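Local atomic coordinates of Exo-arabinanase (Penicillium chrysogenum, PDB entry 3A72), a protein that hydrolyses 1,5-alpha-L-arabinan from the chain ends as an exo-acting glycoside hydrolase, probably releasing arabinobiose. Residues Thr109-Thr114 and Gly138-Asn143; Thr147-Pro152 and Cys163-Gln168. All blocks are in the same frame, centred on the assembly; numbering follows the deposited sequence.

Interaction 1 of 2, residues Thr109-Thr114 and Gly138-Asn143. With AHR (alpha-L-arabinofuranose), chain B.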
loop_
_atom_site.group_PDB
_atom_site.type_symbol
_atom_site.label_atom_id
_atom_site.label_comp_id
_atom_site.label_asym_id
_atom_site.label_seq_id
_atom_site.Cartn_x
_atom_site.Cartn_y
_atom_site.Cartn_z
ATOM N N THR A 109 15.230 14.265 8.318
ATOM C CA THR A 109 15.558 13.429 9.456
ATOM C C THR A 109 14.804 13.847 10.712
ATOM O O THR A 109 14.412 13.009 11.533
ATOM C CB THR A 109 17.072 13.452 9.707
ATOM O OG1 THR A 109 17.774 13.034 8.538
ATOM C CG2 THR A 109 17.431 12.589 10.915
ATOM N N ASP A 110 14.602 15.166 10.874
ATOM C CA ASP A 110 13.902 15.693 12.051
ATOM C C ASP A 110 12.388 15.475 12.022
ATOM O O ASP A 110 11.727 15.908 12.982
ATOM C CB ASP A 110 14.271 17.164 12.277
ATOM C CG ASP A 110 13.743 18.116 11.214
ATOM O OD1 ASP A 110 12.958 17.712 10.343
ATOM O OD2 ASP A 110 14.173 19.303 11.255
ATOM N N LEU A 111 11.844 14.832 10.995
ATOM C CA LEU A 111 10.423 14.494 10.916
ATOM C C LEU A 111 9.554 15.742 10.842
ATOM O O LEU A 111 8.349 15.691 11.140
ATOM C CB LEU A 111 9.951 13.553 12.028
ATOM C CG LEU A 111 10.739 12.261 12.146
ATOM C CD1 LEU A 111 10.106 11.385 13.239
ATOM C CD2 LEU A 111 10.849 11.474 10.853
ATOM N N SER A 112 10.094 16.877 10.397
ATOM C CA SER A 112 9.359 18.128 10.501
ATOM C C SER A 112 8.309 18.338 9.428
ATOM O O SER A 112 7.461 19.227 9.602
ATOM C CB SER A 112 10.341 19.305 10.474
ATOM O OG SER A 112 11.125 19.311 9.282
ATOM N N SER A 113 8.324 17.594 8.352
ATOM C CA SER A 113 7.391 17.783 7.245
ATOM C C SER A 113 7.222 16.481 6.489
ATOM O O SER A 113 8.031 15.583 6.619
ATOM C CB SER A 113 7.872 18.896 6.321
ATOM O OG SER A 113 9.156 18.617 5.782
ATOM N N THR A 114 6.177 16.456 5.669
ATOM C CA THR A 114 5.848 15.338 4.784
ATOM C C THR A 114 5.585 15.853 3.383
ATOM O O THR A 114 5.031 16.936 3.213
ATOM C CB THR A 114 4.630 14.559 5.343
ATOM O OG1 THR A 114 3.604 15.497 5.733
ATOM C CG2 THR A 114 4.998 13.712 6.523
ATOM N N GLY A 138 2.564 18.539 7.250
ATOM C CA GLY A 138 3.352 18.813 8.444
ATOM C C GLY A 138 4.058 17.617 9.024
ATOM O O GLY A 138 4.471 16.683 8.327
ATOM N N GLU A 139 4.295 17.716 10.327
ATOM C CA GLU A 139 5.202 16.861 11.084
ATOM C C GLU A 139 4.799 15.385 10.947
ATOM O O GLU A 139 3.628 15.027 11.135
ATOM C CB GLU A 139 5.139 17.297 12.529
ATOM C CG GLU A 139 5.900 16.420 13.524
ATOM C CD GLU A 139 5.652 16.793 14.951
ATOM O OE1 GLU A 139 5.310 18.009 15.176
ATOM O OE2 GLU A 139 5.768 15.969 15.864
ATOM N N ALA A 140 5.804 14.537 10.656
ATOM C CA ALA A 140 5.602 13.113 10.358
ATOM C C ALA A 140 5.463 12.269 11.603
ATOM O O ALA A 140 6.188 11.286 11.790
ATOM C CB ALA A 140 6.744 12.648 9.498
ATOM N N ARG A 141 4.489 12.640 12.444
ATOM C CA ARG A 141 4.115 11.788 13.580
ATOM C C ARG A 141 2.570 11.710 13.623
ATOM O O ARG A 141 1.898 12.711 13.391
ATOM C CB ARG A 141 4.610 12.318 14.928
ATOM C CG ARG A 141 6.116 12.289 15.048
ATOM C CD ARG A 141 6.543 12.683 16.463
ATOM N NE ARG A 141 8.012 12.658 16.646
ATOM C CZ ARG A 141 8.846 13.634 16.418
ATOM N NH1 ARG A 141 8.413 14.809 16.003
ATOM N NH2 ARG A 141 10.153 13.438 16.601
ATOM N N PRO A 142 2.036 10.538 13.940
ATOM C CA PRO A 142 0.580 10.311 13.908
ATOM C C PRO A 142 -0.095 10.751 15.187
ATOM O O PRO A 142 -0.728 9.956 15.864
ATOM C CB PRO A 142 0.448 8.833 13.638
ATOM C CG PRO A 142 1.625 8.278 14.423
ATOM C CD PRO A 142 2.771 9.272 14.099
ATOM N N ASN A 143 0.051 12.017 15.525
ATOM C CA ASN A 143 -0.587 12.626 16.676
ATOM C C ASN A 143 -1.615 13.630 16.216
ATOM O O ASN A 143 -1.410 14.353 15.253
ATOM C CB ASN A 143 0.440 13.337 17.570
ATOM C CG ASN A 143 1.389 12.379 18.228
ATOM O OD1 ASN A 143 1.036 11.701 19.227
ATOM N ND2 ASN A 143 2.549 12.276 17.780
HETATM O O5 AHR B . 2.473 6.289 11.228
HETATM C C5 AHR B . 1.490 6.926 10.350
HETATM C C4 AHR B . 0.122 6.462 10.763
HETATM O O4 AHR B . 0.002 5.073 10.428
HETATM C C3 AHR B . -0.997 7.170 10.008
HETATM O O3 AHR B . -1.381 8.361 10.717
HETATM C C2 AHR B . -2.113 6.097 10.002
HETATM O O2 AHR B . -2.935 6.146 8.837
HETATM C C1 AHR B . -1.370 4.771 10.149
HETATM O O1 AHR B . -1.842 4.052 11.324
HETATM O O HOH W 1 10.606 16.809 15.337
#

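Interaction 2 of 2, residues Thr147-Pro152 and Cys163-Gln168. With AHR (alpha-L-arabinofuranose), chain B.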
loop_
_atom_site.group_PDB
_atom_site.type_symbol
_atom_site.label_atom_id
_atom_site.label_comp_id
_atom_site.label_asym_id
_atom_site.label_seq_id
_atom_site.Cartn_x
_atom_site.Cartn_y
_atom_site.Cartn_z
ATOM N N THR A 147 -0.352 18.058 11.122
ATOM C CA THR A 147 -0.911 18.093 9.786
ATOM C C THR A 147 -0.170 17.281 8.722
ATOM O O THR A 147 -0.165 17.694 7.559
ATOM C CB THR A 147 -1.010 19.570 9.331
ATOM O OG1 THR A 147 0.297 20.155 9.328
ATOM C CG2 THR A 147 -1.940 20.383 10.217
ATOM N N PRO A 148 0.408 16.109 9.016
ATOM C CA PRO A 148 1.057 15.331 7.945
ATOM C C PRO A 148 0.076 14.747 6.923
ATOM O O PRO A 148 -1.124 14.596 7.153
ATOM C CB PRO A 148 1.728 14.177 8.723
ATOM C CG PRO A 148 0.824 13.993 9.941
ATOM C CD PRO A 148 0.486 15.409 10.302
ATOM N N VAL A 149 0.675 14.350 5.806
ATOM C CA VAL A 149 0.068 13.476 4.837
ATOM C C VAL A 149 0.852 12.165 4.813
ATOM O O VAL A 149 2.052 12.128 5.161
ATOM C CB VAL A 149 0.021 14.096 3.438
ATOM C CG1 VAL A 149 -0.871 15.322 3.437
ATOM C CG2 VAL A 149 1.408 14.423 2.896
ATOM N N TRP A 150 0.189 11.068 4.409
ATOM C CA TRP A 150 0.779 9.741 4.519
ATOM C C TRP A 150 0.268 8.777 3.454
ATOM O O TRP A 150 -0.888 8.868 3.007
ATOM C CB TRP A 150 0.393 9.150 5.811
ATOM C CG TRP A 150 0.351 9.821 7.134
ATOM C CD1 TRP A 150 -0.744 10.317 7.772
ATOM C CD2 TRP A 150 1.454 9.976 8.052
ATOM N NE1 TRP A 150 -0.358 10.780 8.970
ATOM C CE2 TRP A 150 0.955 10.567 9.216
ATOM C CE3 TRP A 150 2.809 9.680 7.976
ATOM C CZ2 TRP A 150 1.737 10.823 10.316
ATOM C CZ3 TRP A 150 3.604 9.915 9.095
ATOM C CH2 TRP A 150 3.048 10.480 10.243
ATOM N N GLU A 151 1.049 7.748 3.159
ATOM C CA GLU A 151 0.507 6.456 2.673
ATOM C C GLU A 151 -0.174 6.535 1.293
ATOM O O GLU A 151 -1.333 6.127 1.140
ATOM C CB GLU A 151 -0.409 5.844 3.707
ATOM C CG GLU A 151 0.297 5.511 5.026
ATOM C CD GLU A 151 -0.523 5.714 6.256
ATOM O OE1 GLU A 151 -1.674 6.156 6.243
ATOM O OE2 GLU A 151 0.028 5.410 7.409
ATOM N N PRO A 152 0.526 6.957 0.261
ATOM C CA PRO A 152 -0.073 6.994 -1.070
ATOM C C PRO A 152 -0.415 5.597 -1.621
ATOM O O PRO A 152 0.326 4.608 -1.403
ATOM C CB PRO A 152 0.997 7.621 -1.961
ATOM C CG PRO A 152 2.293 7.295 -1.252
ATOM C CD PRO A 152 1.953 7.427 0.224
ATOM N N CYS A 163 -4.349 9.380 -6.820
ATOM C CA CYS A 163 -3.543 9.080 -5.642
ATOM C C CYS A 163 -4.435 9.248 -4.402
ATOM O O CYS A 163 -4.871 10.343 -4.096
ATOM C CB CYS A 163 -2.344 10.002 -5.521
ATOM S SG CYS A 163 -1.290 9.560 -4.109
ATOM N N TYR A 164 -4.724 8.117 -3.776
ATOM C CA TYR A 164 -5.407 8.083 -2.467
ATOM C C TYR A 164 -4.357 8.192 -1.389
ATOM O O TYR A 164 -3.286 7.591 -1.503
ATOM C CB TYR A 164 -6.162 6.782 -2.295
ATOM C CG TYR A 164 -7.171 6.413 -3.372
ATOM C CD1 TYR A 164 -8.483 6.837 -3.327
ATOM C CD2 TYR A 164 -6.767 5.591 -4.450
ATOM C CE1 TYR A 164 -9.379 6.475 -4.319
ATOM C CE2 TYR A 164 -7.658 5.217 -5.419
ATOM C CZ TYR A 164 -8.975 5.660 -5.367
ATOM O OH TYR A 164 -9.830 5.244 -6.351
ATOM N N TYR A 165 -4.659 8.892 -0.291
ATOM C CA TYR A 165 -3.689 9.004 0.817
ATOM C C TYR A 165 -4.434 9.414 2.060
ATOM O O TYR A 165 -5.608 9.779 2.053
ATOM C CB TYR A 165 -2.522 9.927 0.465
ATOM C CG TYR A 165 -2.877 11.354 0.105
ATOM C CD1 TYR A 165 -2.852 12.346 1.074
ATOM C CD2 TYR A 165 -3.219 11.734 -1.189
ATOM C CE1 TYR A 165 -3.164 13.649 0.748
ATOM C CE2 TYR A 165 -3.509 13.022 -1.513
ATOM C CZ TYR A 165 -3.488 13.981 -0.552
ATOM O OH TYR A 165 -3.821 15.283 -0.876
ATOM N N SER A 166 -3.725 9.297 3.204
ATOM C CA SER A 166 -4.221 9.713 4.490
ATOM C C SER A 166 -3.813 11.162 4.770
ATOM O O SER A 166 -2.681 11.537 4.428
ATOM C CB SER A 166 -3.703 8.817 5.598
ATOM O OG SER A 166 -3.928 7.448 5.314
ATOM N N ASP A 167 -4.695 11.939 5.387
ATOM C CA ASP A 167 -4.510 13.376 5.478
ATOM C C ASP A 167 -4.843 13.864 6.863
ATOM O O ASP A 167 -5.978 13.645 7.329
ATOM C CB ASP A 167 -5.399 14.051 4.445
ATOM C CG ASP A 167 -5.152 15.503 4.209
ATOM O OD1 ASP A 167 -4.217 16.066 4.844
ATOM O OD2 ASP A 167 -5.851 16.101 3.361
ATOM N N GLN A 168 -3.935 14.546 7.536
ATOM C CA GLN A 168 -4.191 15.194 8.785
ATOM C C GLN A 168 -4.319 16.724 8.657
ATOM O O GLN A 168 -4.455 17.417 9.681
ATOM C CB GLN A 168 -3.115 14.865 9.826
ATOM C CG GLN A 168 -3.163 13.396 10.282
ATOM C CD GLN A 168 -2.284 13.116 11.457
ATOM O OE1 GLN A 168 -2.238 13.922 12.478
ATOM N NE2 GLN A 168 -1.666 12.036 11.503
HETATM O O5 AHR B . 2.473 6.289 11.228
HETATM C C5 AHR B . 1.490 6.926 10.350
HETATM C C4 AHR B . 0.122 6.462 10.763
HETATM O O4 AHR B . 0.002 5.073 10.428
HETATM C C3 AHR B . -0.997 7.170 10.008
HETATM O O3 AHR B . -1.381 8.361 10.717
HETATM C C2 AHR B . -2.113 6.097 10.002
HETATM O O2 AHR B . -2.935 6.146 8.837
HETATM C C1 AHR B . -1.370 4.771 10.149
HETATM O O1 AHR B . -1.842 4.052 11.324
#

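Interaction 1 of 2, residues Thr109-Thr114 and Gly138-Asn143
Leu111 O is approached by two neighbouring residues: Ala140 N donates a hydrogen bond of 2.8 Å to it, and Glu139 CA adds a CA-H...O contact at 3.4 Å. The bond is fairly straight, 163° at the hydrogen. Further along, Gly138 O plays the same part, taking a hydrogen bond from Thr114 OG1 at 3.0 Å and a CA-H...O contact from Ser113. The Thr114 hydroxyl is also bonded to Val149 N, while the methyl CG2 of the same residue packs against Ala140 CB at 3.6 Å. At the outer end, Leu111 CD1 rests over the rim of one face of the Arg141 guanidinium, the two side chains crossing at about a right angle. Arg141 NH1 forms a salt bridge with Glu139 OE2 (2.9 Å), and a water accepting from NH1 donates to Asp110 O, a water-mediated link across the contact. Asp110 OD1 accepts from Ser112 N, which makes an Asx turn, and from Ser112 OG as well. Pro142 CB lies 3.5 Å from O3 of the bound arabinofuranose, so this loop reaches the sugar pocket. The contact joins the loop leading into strand 114-121 to the one leaving strand 129-137, its antiparallel neighbour and the outermost strand of that sheet.

Interaction 2 of 2, residues Thr147-Pro152 and Cys163-Gln168
Glu151 turns CG anti to its carbonyl carbon (chi1 -62°) and bends at the next bond (chi2 144°), while Ser166 sets OG anti to its own carbonyl carbon (chi1 -52°), and the carboxylate and hydroxyl meet. Ser166 OG donates to Glu151 OE1 at 2.8 Å, arriving nearly in line with the C-O bond, and is itself bonded to Met207 N, so the hydroxyl that holds Glu151 OE1 is fixed from strand 204-212 in turn. On the sugar side, Glu151 OE1 lies 2.9 Å from O2 of the arabinofuranose, and Glu151 OE2 is 3.1 Å from its C1. The Trp150 indole forms a platform beside this group: C5 of the sugar sits over the centre of one face, 3.6 Å above the plane, and Pro148 CB covers the opposite face nearer the rim. Carbohydrate laid on an aromatic face in this way is a familiar feature of sugar pockets.

Backbone bonds hold the two strands together. Trp150 and Ser166 form an antiparallel hydrogen-bonded pair, each N donating to the other's O, and beyond the strand Gln168 N donates to Pro148 O at 2.8 Å. On the face away from the sugar, Val149 CG1 packs 3.9 Å from Tyr165 CE1, and Pro152 CB meets Cys163 SG at 3.7 Å. Tyr165 OH is bonded to Gln181, and Asp167 makes a salt bridge with Arg169.

The hairpin of strands 149-157 and 160-167 supplies the first two strands of one four-stranded blade; six such sheets make up the beta propeller. Strand 177-183 follows next to it, and Val149, Pro152 and Tyr165 pack on Ile116 of strand 114-121, in the preceding blade, while Glu151 and Ser166 reach strand 204-212, in the following one.

Following the chain from the N terminus, interaction 1 closes first: residues 109-114 run into strand 114-121 and residues 138-143 follow strand 129-137, so the contact closes the loop around that strand pair. Four residues later interaction 2 opens and closes the shorter hairpin between 147-152 and 163-168. The two are in series, neither nested nor crossed, with centres about 12 Å apart. They also touch directly: Gly138 N is probably hydrogen-bonded to Thr147 O (2.9 Å), and Pro148 packs against Glu139. The passage from one propeller blade to the next is thereby tied down. Both contacts reach the same arabinofuranose, interaction 1 with Pro142 and interaction 2 with Trp150 and Glu151.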